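Local coordinates for 70 kDa peptidylprolyl isomerase, putative (Plasmodium falciparum, PDB 2FBN), which is a putative FK506-binding peptidylprolyl isomerase whose C-terminal tetratricopeptide repeat domain, the part in this structure, interacts with the C-terminal pentapeptide of Hsp90, at residues A64-F67 with F68-T71. Residues are numbered along the deposited sequence; the frame is centred on the assembly and turned at random.
Sequences ALDF and FIHT
Ile69 lies alongside Asp66, one turn further along the chain, with both side chains pointing the same way. Its CG1 packs over the Asp66 backbone carbonyl, 3.3 Å from Asp66 O, and CD1 runs on to the carboxylate oxygen, 3.8 Å from Asp66 OD1. The torsion that sets CG1 opposite the carbonyl carbon (chi1 -61°) aims this branch back at the helix; CG2 instead lies over one face of the His70 ring. In the backbone of the same pair, Ile69 N donates to Asp66 O at 3.2 Å, closing a type I turn, and Phe68 N reaches Leu65 O at 2.9 Å. Both bonds span three residues, the tight 3-10-type spacing of a turn, and each donor stands far out of the carbonyl plane (67° and 52°).

The ring of Phe68 leans obliquely past the carbonyls of Ala64 and Leu65, with CD2 4.0 Å from Ala64 O. It is buried between helices 31-50 and 77-100, touching Ala38 and Glu87, a place suited to a large apolar group. Phe67 turns its ring edge to Ala64 O and packs on helix 31-50. Thr71 combines two roles: OG1 donates to Phe68 O at 2.6 Å and also bonds Lys83, while CG2 rests 4.0 Å from Phe67 O. A water donates to both Phe67 O and Ile69 O, tying the bend together. Phe137 of the second subunit packs on Ile69 and meets the His70 ring edge-to-face. Successive i to i+3 backbone bonds, ending in a type I turn, thus lead from helix 54-66 toward helix 77-100 in this all-helical TPR domain.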
# COMPACT_ATOMS: atom_id res chain seq x y z
N ALA A 64 -12.11 -5.32 -2.27
CA ALA A 64 -12.21 -6.43 -1.32
C ALA A 64 -11.36 -6.16 -0.07
O ALA A 64 -11.83 -6.26 1.08
CB ALA A 64 -11.79 -7.77 -1.98
N LEU A 65 -10.09 -5.81 -0.30
CA LEU A 65 -9.15 -5.53 0.79
C LEU A 65 -9.57 -4.33 1.65
O LEU A 65 -9.30 -4.30 2.86
CB LEU A 65 -7.73 -5.33 0.25
CG LEU A 65 -7.08 -6.62 -0.27
CD1 LEU A 65 -5.73 -6.30 -0.91
CD2 LEU A 65 -6.96 -7.66 0.86
N ASP A 66 -10.19 -3.34 1.01
CA ASP A 66 -10.68 -2.14 1.72
C ASP A 66 -11.67 -2.46 2.86
O ASP A 66 -11.74 -1.73 3.85
CB ASP A 66 -11.31 -1.16 0.73
CG ASP A 66 -10.27 -0.49 -0.18
OD1 ASP A 66 -9.07 -0.53 0.12
OD2 ASP A 66 -10.70 0.09 -1.20
N PHE A 67 -12.39 -3.57 2.72
CA PHE A 67 -13.29 -4.02 3.79
C PHE A 67 -12.57 -4.37 5.08
O PHE A 67 -13.18 -4.39 6.13
CB PHE A 67 -14.16 -5.18 3.34
CG PHE A 67 -15.35 -4.74 2.57
CD1 PHE A 67 -16.45 -4.20 3.23
CD2 PHE A 67 -15.36 -4.82 1.18
CE1 PHE A 67 -17.57 -3.76 2.50
CE2 PHE A 67 -16.46 -4.38 0.45
CZ PHE A 67 -17.58 -3.85 1.12
N PHE A 68 -11.25 -4.61 4.98
CA PHE A 68 -10.46 -5.00 6.14
C PHE A 68 -9.60 -3.88 6.73
O PHE A 68 -8.83 -4.13 7.65
CB PHE A 68 -9.61 -6.23 5.80
CG PHE A 68 -10.43 -7.41 5.39
CD1 PHE A 68 -11.50 -7.82 6.20
CD2 PHE A 68 -10.15 -8.11 4.22
CE1 PHE A 68 -12.30 -8.91 5.82
CE2 PHE A 68 -10.94 -9.22 3.85
CZ PHE A 68 -12.01 -9.60 4.65
N ILE A 69 -9.74 -2.66 6.22
CA ILE A 69 -9.07 -1.51 6.84
C ILE A 69 -9.54 -1.39 8.30
O ILE A 69 -10.74 -1.52 8.62
CB ILE A 69 -9.36 -0.19 6.05
CG1 ILE A 69 -8.82 -0.33 4.62
CG2 ILE A 69 -8.74 1.04 6.74
CD1 ILE A 69 -9.24 0.80 3.70
N HIS A 70 -8.58 -1.15 9.20
CA HIS A 70 -8.86 -1.03 10.64
C HIS A 70 -9.59 -2.24 11.24
O HIS A 70 -10.59 -2.07 11.94
CB HIS A 70 -9.67 0.25 10.97
CG HIS A 70 -9.11 1.51 10.39
ND1 HIS A 70 -7.76 1.78 10.31
CD2 HIS A 70 -9.74 2.59 9.88
CE1 HIS A 70 -7.59 2.97 9.75
NE2 HIS A 70 -8.77 3.49 9.49
N THR A 71 -9.08 -3.44 10.95
CA THR A 71 -9.65 -4.66 11.53
C THR A 71 -8.57 -5.42 12.30
O THR A 71 -8.67 -6.65 12.47
CB THR A 71 -10.29 -5.59 10.45
OG1 THR A 71 -9.31 -5.96 9.49
CG2 THR A 71 -11.47 -4.90 9.74
O HOH W 1 -13.31 -2.26 7.85